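Local coordinates for protein adenylyltransferase and sulfurtransferase uba4 (Chaetomium thermophilum, PDB 6YUB) that probably activates a ubiquitin-like sulfur-carrier protein by adenylating its C-terminal glycine and then transfers sulfur to it, serving tRNA thiolation and molybdenum cofactor biosynthesis, at residues K4-E9 and M23-Q28; A389-V394 and G417-M422; Q162-N167 and P248-Y253; G207-M212 and Y253-N258. All coordinates share one frame; numbering follows the deposited sequence.

Interaction 1 of 4, residues K4-E9 and M23-Q28; sequences KSLSKE and MGKEGQ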
# COMPACT_ATOMS: atom_id res chain seq x y z
N LYS A 4 -31.37 -0.60 -3.59
CA LYS A 4 -31.51 0.24 -2.41
C LYS A 4 -31.52 -0.53 -1.10
O LYS A 4 -31.53 0.10 -0.04
CB LYS A 4 -32.80 1.07 -2.50
CG LYS A 4 -32.78 2.13 -3.59
CD LYS A 4 -34.17 2.37 -4.16
CE LYS A 4 -34.51 1.38 -5.26
NZ LYS A 4 -34.33 1.97 -6.62
N SER A 5 -31.51 -1.86 -1.13
CA SER A 5 -31.55 -2.66 0.09
C SER A 5 -30.68 -3.89 -0.09
O SER A 5 -30.29 -4.25 -1.20
CB SER A 5 -32.99 -3.06 0.45
OG SER A 5 -33.05 -3.56 1.77
N LEU A 6 -30.38 -4.55 1.03
CA LEU A 6 -29.54 -5.74 1.05
C LEU A 6 -30.38 -6.97 1.34
O LEU A 6 -31.32 -6.93 2.14
CB LEU A 6 -28.44 -5.62 2.11
CG LEU A 6 -27.21 -4.76 1.80
CD1 LEU A 6 -26.47 -5.30 0.58
CD2 LEU A 6 -27.60 -3.31 1.58
N SER A 7 -30.03 -8.08 0.69
CA SER A 7 -30.65 -9.36 0.97
C SER A 7 -29.91 -10.05 2.12
O SER A 7 -28.88 -9.58 2.60
CB SER A 7 -30.64 -10.25 -0.27
OG SER A 7 -29.38 -10.85 -0.45
N LYS A 8 -30.46 -11.18 2.56
CA LYS A 8 -29.83 -11.93 3.65
C LYS A 8 -28.47 -12.48 3.22
O LYS A 8 -27.52 -12.49 4.01
CB LYS A 8 -30.75 -13.07 4.10
N GLU A 9 -28.36 -12.94 1.97
CA GLU A 9 -27.09 -13.47 1.49
C GLU A 9 -26.03 -12.38 1.42
O GLU A 9 -24.87 -12.61 1.79
CB GLU A 9 -27.28 -14.12 0.11
N MET A 23 -17.94 2.87 5.85
CA MET A 23 -18.50 1.94 4.83
C MET A 23 -19.99 1.72 5.04
O MET A 23 -20.76 2.40 4.40
CB MET A 23 -17.81 0.57 4.85
CG MET A 23 -18.32 -0.41 3.80
SD MET A 23 -17.99 0.01 2.07
CE MET A 23 -16.21 -0.06 2.07
N GLY A 24 -20.38 0.86 5.96
CA GLY A 24 -21.77 0.64 6.28
C GLY A 24 -22.59 0.17 5.08
O GLY A 24 -22.07 -0.22 4.03
N LYS A 25 -23.91 0.20 5.28
CA LYS A 25 -24.83 -0.19 4.22
C LYS A 25 -24.74 0.77 3.04
O LYS A 25 -24.81 0.35 1.88
CB LYS A 25 -26.25 -0.24 4.76
CG LYS A 25 -27.27 -0.87 3.83
CD LYS A 25 -28.69 -0.44 4.20
CE LYS A 25 -29.74 -1.10 3.31
NZ LYS A 25 -30.17 -2.44 3.82
N GLU A 26 -24.58 2.07 3.31
CA GLU A 26 -24.51 3.06 2.24
C GLU A 26 -23.27 2.85 1.39
O GLU A 26 -23.34 2.88 0.15
CB GLU A 26 -24.54 4.46 2.84
CG GLU A 26 -24.89 5.57 1.86
CD GLU A 26 -26.18 5.30 1.11
OE1 GLU A 26 -26.12 5.18 -0.14
OE2 GLU A 26 -27.24 5.21 1.76
N GLY A 27 -22.12 2.63 2.03
CA GLY A 27 -20.91 2.36 1.27
C GLY A 27 -21.00 1.08 0.47
O GLY A 27 -20.47 0.99 -0.65
N GLN A 28 -21.68 0.06 1.01
CA GLN A 28 -21.80 -1.21 0.30
C GLN A 28 -22.68 -1.06 -0.93
O GLN A 28 -22.33 -1.53 -2.02
CB GLN A 28 -22.34 -2.28 1.23
CG GLN A 28 -22.27 -3.69 0.66
CD GLN A 28 -20.86 -4.12 0.34
OE1 GLN A 28 -19.97 -4.06 1.19
NE2 GLN A 28 -20.63 -4.55 -0.90
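Leu6 comes up against Gln28, whose carboxamide is the one flat side-chain group in this contact, and meets it at the aliphatic stem: Leu6 CD1 lies 4.5 Å from Gln28 CG. The amide itself is occupied elsewhere, with OE1 bonded to Gln17 NE2 and NE2 to the carbonyl of Ala55, so its rotation is fixed from both ends.

The main load falls on Leu6 and Lys25, which reach toward each other tip to tip. Leu6 CD2 sits 3.3 Å from Lys25 CG, tighter than usual for two carbons, and 3.5 Å from Lys25 CE. The lysine runs straight as far as CE and then bends at its last torsion (chi4 86°), turning the ammonium toward the backbone where Ser5 joins Leu6. There Lys25 NZ lies 3.7 Å from Ser5 OG, near but not hydrogen-bonded, while Lys25 CE passes 4.0 Å from Lys4 O. The aliphatic part of an exposed lysine thus covers a leucine at the surface.

Just beyond, Ser7 caps helix 8-18 in a capping box with Glu10, whose carboxylate takes the Ser7 N-H. Helices 8-18 and 24-32 follow one another through a short turn, and the tail before the first lies against the second: Leu6 reaches Leu29 and Met32 of helix 24-32 as well as Ile11 of helix 8-18, and Gln28 packs back on Tyr14 and Met18.

Interaction 2 of 4, residues A389-V394 and G417-M422; sequences APIVVV and GKRKIM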
# COMPACT_ATOMS: atom_id res chain seq x y z
N ALA A 389 10.37 33.18 4.44
CA ALA A 389 10.40 32.60 5.78
C ALA A 389 9.32 31.55 5.95
O ALA A 389 8.13 31.88 5.99
CB ALA A 389 10.23 33.70 6.84
N PRO A 390 9.68 30.26 6.06
CA PRO A 390 8.64 29.23 6.15
C PRO A 390 7.74 29.42 7.36
O PRO A 390 8.13 30.02 8.36
CB PRO A 390 9.44 27.92 6.26
CG PRO A 390 10.81 28.25 5.75
CD PRO A 390 11.04 29.69 6.09
N ILE A 391 6.52 28.90 7.25
CA ILE A 391 5.56 28.87 8.34
C ILE A 391 5.19 27.42 8.60
O ILE A 391 4.85 26.68 7.67
CB ILE A 391 4.30 29.70 8.03
CG1 ILE A 391 4.67 31.18 7.90
CG2 ILE A 391 3.25 29.50 9.11
CD1 ILE A 391 3.53 32.05 7.39
N VAL A 392 5.27 27.00 9.86
CA VAL A 392 4.91 25.65 10.28
C VAL A 392 3.75 25.74 11.25
O VAL A 392 3.81 26.48 12.24
CB VAL A 392 6.11 24.92 10.92
CG1 VAL A 392 5.73 23.48 11.26
CG2 VAL A 392 7.32 24.96 10.00
N VAL A 393 2.69 24.99 10.97
CA VAL A 393 1.49 24.96 11.79
C VAL A 393 1.43 23.63 12.52
O VAL A 393 1.82 22.60 11.96
CB VAL A 393 0.21 25.18 10.95
CG1 VAL A 393 -1.02 25.16 11.84
CG2 VAL A 393 0.30 26.49 10.17
N VAL A 394 0.96 23.65 13.76
CA VAL A 394 0.78 22.44 14.55
C VAL A 394 -0.47 22.60 15.41
O VAL A 394 -0.70 23.67 15.99
CB VAL A 394 2.01 22.13 15.42
CG1 VAL A 394 2.14 23.16 16.54
CG2 VAL A 394 1.94 20.72 15.97
N GLY A 417 4.23 31.28 -3.83
CA GLY A 417 4.94 30.02 -3.79
C GLY A 417 6.38 30.10 -3.34
O GLY A 417 7.03 29.06 -3.22
N LYS A 418 6.89 31.31 -3.08
CA LYS A 418 8.26 31.45 -2.59
C LYS A 418 8.38 31.10 -1.11
O LYS A 418 9.49 30.80 -0.65
CB LYS A 418 8.75 32.88 -2.82
N ARG A 419 7.28 31.14 -0.36
CA ARG A 419 7.28 30.90 1.08
C ARG A 419 6.53 29.60 1.36
O ARG A 419 5.32 29.52 1.12
CB ARG A 419 6.65 32.07 1.82
CG ARG A 419 7.02 32.14 3.29
CD ARG A 419 5.80 32.30 4.18
NE ARG A 419 5.09 33.56 3.93
CZ ARG A 419 5.53 34.75 4.31
NH1 ARG A 419 6.70 34.87 4.93
NH2 ARG A 419 4.82 35.84 4.05
N LYS A 420 7.25 28.60 1.86
CA LYS A 420 6.61 27.34 2.21
C LYS A 420 5.75 27.50 3.46
O LYS A 420 6.16 28.13 4.43
CB LYS A 420 7.67 26.25 2.45
CG LYS A 420 8.40 25.81 1.20
CD LYS A 420 9.28 24.60 1.47
CE LYS A 420 9.89 24.06 0.19
NZ LYS A 420 11.30 23.62 0.38
N ILE A 421 4.56 26.92 3.42
CA ILE A 421 3.65 26.89 4.56
C ILE A 421 3.28 25.43 4.78
O ILE A 421 2.63 24.81 3.93
CB ILE A 421 2.40 27.74 4.35
CG1 ILE A 421 2.81 29.17 3.96
CG2 ILE A 421 1.55 27.76 5.62
CD1 ILE A 421 1.69 30.19 4.05
N MET A 422 3.69 24.87 5.92
CA MET A 422 3.51 23.46 6.20
C MET A 422 2.78 23.28 7.52
O MET A 422 2.68 24.20 8.33
CB MET A 422 4.87 22.72 6.27
CG MET A 422 5.94 23.31 5.38
SD MET A 422 7.45 22.32 5.38
CE MET A 422 7.93 22.40 7.10
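The chain of Arg419 leaves with CG opposite the backbone N (chi1 -160°) and then bends twice, at chi2 and chi3, which carries its CD and guanidinium along the start of segment 389-394. Arg419 CG passes 2.9 Å from Ala389 O, Arg419 CD packs 3.9 Å from Ile391 CD1, and NH1 makes a weak bond, 3.5 Å long, to Ala389 O at the edge of the guanidinium and in its plane. Arg419 NE is bonded to Leu413 O, so the group bridges two carbonyls. Losing the guanidinium to an alanine here would probably leave the Leu413 carbonyl without its NE donor, take away the weak bond to Ala389 O, and bare one side of Ile391.

Past that point the backbones pair as parallel strands. Ile391 straddles Ile421 of the other strand: its N-H goes to Lys420 O, and its carbonyl receives Met422 N at 2.8 Å, almost straight (N-H...O 171°). Val393 N then donates to Met422 O. CA-H...O contacts fill in between, such as Ile421 CA to Ile391 O at 3.3 Å.

Ile391 CB and Ile421 CG2 touch on one face, 4.1 Å apart; on the other, Met422 CE lies 3.9 Å from Val392 CG2.

This is the joint of a beta-alpha-beta unit in the rhodanese-like domain. Strand 391-394 lies between 421-425 and 336-339 in a parallel sheet, and the connecting helix 401-410 covers Val393 and Ile421 through Val404 and Val405.

Interaction 3 of 4, residues Q162-N167 and P248-Y253; sequences QLIVLN and PTLLIY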
# COMPACT_ATOMS: atom_id res chain seq x y z
N GLN A 162 4.48 2.40 -9.79
CA GLN A 162 3.87 3.67 -9.43
C GLN A 162 2.36 3.59 -9.52
O GLN A 162 1.79 2.69 -10.15
CB GLN A 162 4.40 4.81 -10.32
CG GLN A 162 3.97 4.74 -11.77
CD GLN A 162 4.53 5.89 -12.60
OE1 GLN A 162 5.61 6.41 -12.31
NE2 GLN A 162 3.80 6.30 -13.63
N LEU A 163 1.70 4.55 -8.88
CA LEU A 163 0.25 4.63 -8.81
C LEU A 163 -0.13 6.09 -8.64
O LEU A 163 0.53 6.82 -7.89
CB LEU A 163 -0.30 3.80 -7.64
CG LEU A 163 -1.81 3.78 -7.40
CD1 LEU A 163 -2.44 2.62 -8.12
CD2 LEU A 163 -2.12 3.72 -5.91
N ILE A 164 -1.20 6.51 -9.31
CA ILE A 164 -1.67 7.88 -9.18
C ILE A 164 -3.13 7.94 -9.61
O ILE A 164 -3.55 7.25 -10.54
CB ILE A 164 -0.79 8.86 -9.99
CG1 ILE A 164 -1.22 10.30 -9.73
CG2 ILE A 164 -0.85 8.54 -11.48
CD1 ILE A 164 -0.14 11.31 -10.04
N VAL A 165 -3.90 8.78 -8.92
CA VAL A 165 -5.30 9.04 -9.24
C VAL A 165 -5.37 10.34 -10.02
O VAL A 165 -4.86 11.37 -9.57
CB VAL A 165 -6.16 9.11 -7.97
CG1 VAL A 165 -7.60 9.46 -8.32
CG2 VAL A 165 -6.09 7.80 -7.19
N LEU A 166 -5.99 10.29 -11.20
CA LEU A 166 -6.00 11.40 -12.13
C LEU A 166 -7.42 11.82 -12.47
O LEU A 166 -8.34 11.00 -12.50
CB LEU A 166 -5.26 11.02 -13.43
CG LEU A 166 -3.80 10.58 -13.26
CD1 LEU A 166 -3.32 9.89 -14.53
CD2 LEU A 166 -2.93 11.77 -12.93
N ASN A 167 -7.58 13.12 -12.74
CA ASN A 167 -8.84 13.68 -13.21
C ASN A 167 -10.01 13.25 -12.32
O ASN A 167 -11.06 12.82 -12.79
CB ASN A 167 -9.10 13.29 -14.67
CG ASN A 167 -10.23 14.08 -15.29
OD1 ASN A 167 -10.38 15.27 -15.05
ND2 ASN A 167 -11.04 13.40 -16.10
N PRO A 248 -3.10 15.22 -6.62
CA PRO A 248 -2.98 13.83 -6.16
C PRO A 248 -1.54 13.46 -5.85
O PRO A 248 -0.59 14.20 -6.15
CB PRO A 248 -3.52 13.02 -7.35
CG PRO A 248 -3.20 13.88 -8.54
CD PRO A 248 -3.35 15.31 -8.07
N THR A 249 -1.39 12.29 -5.25
CA THR A 249 -0.09 11.77 -4.85
C THR A 249 0.41 10.76 -5.87
O THR A 249 -0.35 9.91 -6.35
CB THR A 249 -0.19 11.10 -3.47
OG1 THR A 249 -0.64 12.05 -2.50
CG2 THR A 249 1.16 10.55 -3.05
N LEU A 250 1.69 10.86 -6.21
CA LEU A 250 2.36 9.87 -7.05
C LEU A 250 3.07 8.90 -6.11
O LEU A 250 4.12 9.23 -5.53
CB LEU A 250 3.33 10.53 -8.02
CG LEU A 250 4.17 9.54 -8.83
CD1 LEU A 250 3.28 8.66 -9.71
CD2 LEU A 250 5.21 10.27 -9.69
N LEU A 251 2.50 7.71 -5.94
CA LEU A 251 3.11 6.69 -5.11
C LEU A 251 4.16 5.94 -5.93
O LEU A 251 3.90 5.56 -7.08
CB LEU A 251 2.05 5.72 -4.59
CG LEU A 251 2.54 4.69 -3.57
CD1 LEU A 251 3.06 5.37 -2.31
CD2 LEU A 251 1.42 3.72 -3.24
N ILE A 252 5.34 5.75 -5.35
CA ILE A 252 6.42 5.02 -5.99
C ILE A 252 6.91 3.97 -5.01
O ILE A 252 7.33 4.30 -3.89
CB ILE A 252 7.58 5.94 -6.41
CG1 ILE A 252 7.10 6.94 -7.47
CG2 ILE A 252 8.74 5.13 -6.95
CD1 ILE A 252 7.96 8.17 -7.58
N TYR A 253 6.85 2.70 -5.42
CA TYR A 253 7.30 1.58 -4.61
C TYR A 253 8.61 1.07 -5.20
O TYR A 253 8.61 0.49 -6.30
CB TYR A 253 6.23 0.49 -4.56
CG TYR A 253 6.67 -0.79 -3.88
CD1 TYR A 253 7.20 -0.77 -2.59
CD2 TYR A 253 6.53 -2.02 -4.51
CE1 TYR A 253 7.59 -1.94 -1.97
CE2 TYR A 253 6.92 -3.19 -3.90
CZ TYR A 253 7.45 -3.15 -2.63
OH TYR A 253 7.84 -4.31 -2.01
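Two adjacent antiparallel strands of the large mixed sheet, 162-166 and 249-253, meet here with their axes 4.7 Å apart and their directions 165° from each other. Leu163 and Leu251 form the hydrogen-bonded pair: Leu251 N donates to Leu163 O at 2.9 Å, and Leu163 N returns a bond to Leu251 O. Leu251 O also takes a CA-H contact from Gln162, 3.0 Å from its CA, where Gln162 faces Ile252 in a non-hydrogen-bonded pair.

In the ThiF-family fold these strands extend the parallel, Rossmann-like part of the sheet with an antiparallel flank. Its two faces have different cover. Leu163 and Leu251 share one: Leu163 lies on Met213 and Ala216 of helix 207-227, and Leu251 meets Phe267 of the partner subunit. On the other, Leu250 CD1 lies 4.1 Å from both Gln162 CB and Ile164 CB, and Phe188 closes over Gln162 and Leu250.

Toward 248 the ladder gives way to side chains resting on backbone carbonyls. Ile164 CG1 rests 3.5 Å from Thr249 O, and the Pro248 ring comes against the Val165 carbonyl, CB to O 3.1 Å. The Pro248 side chain is about 11 Å from the zinc ion.

Interaction 4 of 4, residues G207-M212 and Y253-N258; sequences GPVVGM and YTYDLN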
# COMPACT_ATOMS: atom_id res chain seq x y z
N GLY A 207 7.04 -10.15 -9.07
CA GLY A 207 5.63 -10.27 -8.77
C GLY A 207 5.15 -9.32 -7.69
O GLY A 207 4.13 -8.63 -7.85
N PRO A 208 5.85 -9.29 -6.56
CA PRO A 208 5.41 -8.38 -5.47
C PRO A 208 5.27 -6.94 -5.91
O PRO A 208 4.36 -6.24 -5.44
CB PRO A 208 6.51 -8.56 -4.41
CG PRO A 208 7.06 -9.93 -4.66
CD PRO A 208 7.00 -10.12 -6.16
N VAL A 209 6.15 -6.46 -6.80
CA VAL A 209 6.10 -5.05 -7.20
C VAL A 209 4.78 -4.76 -7.91
O VAL A 209 4.03 -3.86 -7.52
CB VAL A 209 7.31 -4.71 -8.09
CG1 VAL A 209 7.36 -3.20 -8.35
CG2 VAL A 209 8.60 -5.18 -7.46
N VAL A 210 4.49 -5.51 -8.97
CA VAL A 210 3.26 -5.28 -9.73
C VAL A 210 2.04 -5.65 -8.89
O VAL A 210 1.00 -5.00 -8.97
CB VAL A 210 3.31 -6.05 -11.06
CG1 VAL A 210 3.00 -7.53 -10.85
CG2 VAL A 210 2.37 -5.43 -12.07
N GLY A 211 2.16 -6.70 -8.08
CA GLY A 211 1.06 -7.05 -7.19
C GLY A 211 0.73 -5.94 -6.21
O GLY A 211 -0.44 -5.67 -5.93
N MET A 212 1.77 -5.29 -5.66
CA MET A 212 1.55 -4.19 -4.73
C MET A 212 0.71 -3.09 -5.38
O MET A 212 -0.31 -2.67 -4.84
CB MET A 212 2.89 -3.63 -4.26
CG MET A 212 2.77 -2.60 -3.16
SD MET A 212 2.48 -3.37 -1.56
CE MET A 212 4.06 -4.21 -1.33
N TYR A 253 6.85 2.70 -5.42
CA TYR A 253 7.30 1.58 -4.61
C TYR A 253 8.61 1.07 -5.20
O TYR A 253 8.61 0.49 -6.30
CB TYR A 253 6.23 0.49 -4.56
CG TYR A 253 6.67 -0.79 -3.88
CD1 TYR A 253 7.20 -0.77 -2.59
CD2 TYR A 253 6.53 -2.02 -4.51
CE1 TYR A 253 7.59 -1.94 -1.97
CE2 TYR A 253 6.92 -3.19 -3.90
CZ TYR A 253 7.45 -3.15 -2.63
OH TYR A 253 7.84 -4.31 -2.01
N THR A 254 9.71 1.30 -4.50
CA THR A 254 11.04 0.89 -4.95
C THR A 254 11.41 -0.42 -4.27
O THR A 254 11.42 -0.51 -3.04
CB THR A 254 12.07 1.97 -4.63
OG1 THR A 254 11.69 3.21 -5.24
CG2 THR A 254 13.45 1.56 -5.14
N TYR A 255 11.72 -1.43 -5.08
CA TYR A 255 11.99 -2.79 -4.60
C TYR A 255 13.44 -3.12 -4.92
O TYR A 255 13.78 -3.43 -6.06
CB TYR A 255 11.02 -3.78 -5.26
CG TYR A 255 11.12 -5.20 -4.76
CD1 TYR A 255 10.43 -5.61 -3.63
CD2 TYR A 255 11.88 -6.14 -5.44
CE1 TYR A 255 10.51 -6.92 -3.17
CE2 TYR A 255 11.97 -7.45 -4.99
CZ TYR A 255 11.28 -7.83 -3.85
OH TYR A 255 11.37 -9.13 -3.41
N ASP A 256 14.29 -3.06 -3.90
CA ASP A 256 15.71 -3.35 -4.02
C ASP A 256 15.99 -4.70 -3.37
O ASP A 256 15.83 -4.85 -2.16
CB ASP A 256 16.55 -2.25 -3.36
CG ASP A 256 18.04 -2.54 -3.38
OD1 ASP A 256 18.46 -3.52 -4.03
OD2 ASP A 256 18.79 -1.78 -2.73
N LEU A 257 16.42 -5.67 -4.18
CA LEU A 257 16.59 -7.03 -3.70
C LEU A 257 17.63 -7.14 -2.59
O LEU A 257 17.65 -8.16 -1.88
CB LEU A 257 16.98 -7.95 -4.86
CG LEU A 257 15.87 -8.28 -5.85
CD1 LEU A 257 16.45 -8.90 -7.12
CD2 LEU A 257 14.86 -9.22 -5.22
N ASN A 258 18.48 -6.13 -2.41
CA ASN A 258 19.56 -6.19 -1.44
C ASN A 258 19.34 -5.24 -0.26
O ASN A 258 20.30 -4.77 0.36
CB ASN A 258 20.90 -5.88 -2.11
CG ASN A 258 22.09 -6.31 -1.27
OD1 ASN A 258 22.04 -7.34 -0.59
ND2 ASN A 258 23.16 -5.52 -1.31
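Pro208, in the first turn of helix 207-227, begins the contact by bringing its CB to 4.5 Å from Tyr255 CE1. The helix lies against the end of strand 249-254, and a Met-aromatic contact with Tyr253 holds the far side of this helix-on-sheet packing. Pro208 O is spent within the helix, accepting Met212 N.

Val209 faces both tyrosines and gives one methyl to each. With CG1 anti to the backbone N (chi1 -172°), that methyl is directed to Tyr253 CD2 at 4.1 Å, while Val209 CG2 rests 3.6 Å from Tyr255 CB. Val209 CA meets the edge of the Tyr253 ring, in its plane. The next residue, Val210, points the other way, touching Arg75 and Asp132 of the predicted ATP site, so one helix turn has the tyrosines on one side and that site on another. Farther out, Tyr255 OH is bonded to Gly220 O of the partner subunit, which ties this corner to the dimer interface.

Met212, one turn on from Pro208, bends at chi2 and chi3 and crosses the Tyr253 side chain at about a right angle. Its CG lies 4.0 Å above the ring plane, offset toward the rim, and its sulfur stands 5.1 Å from the centroid. Phe266 stacks on the same ring; cutting Tyr253 back to an alanine would probably open a gap beside Met212, cost its methyl the ring it lies over, and leave Phe266 without its stacking partner. Met212 CE makes a CH-pi contact over the face, 4.2 Å from the centroid and 28° off the ring normal.

Three of the contacts belong to the adenylyltransferase part and one to the rhodanese-like part. Interaction 1 comes first along the chain, in the opening helices. Interactions 3 and 4 follow and cross in sequence: both use strand 249-254 and share Tyr253, with centres about 16 Å apart, so one strand is paired with 160-166 in the sheet and packed against helix 207-227 at its end. Interaction 2 comes last, in a separate parallel sheet, its centre about 24 Å from that of interaction 3 and about 44 Å from that of interaction 1, which lies on the opposite side of the chain's centre. The two activities attributed to the protein thus rest on separately built sheets within one chain.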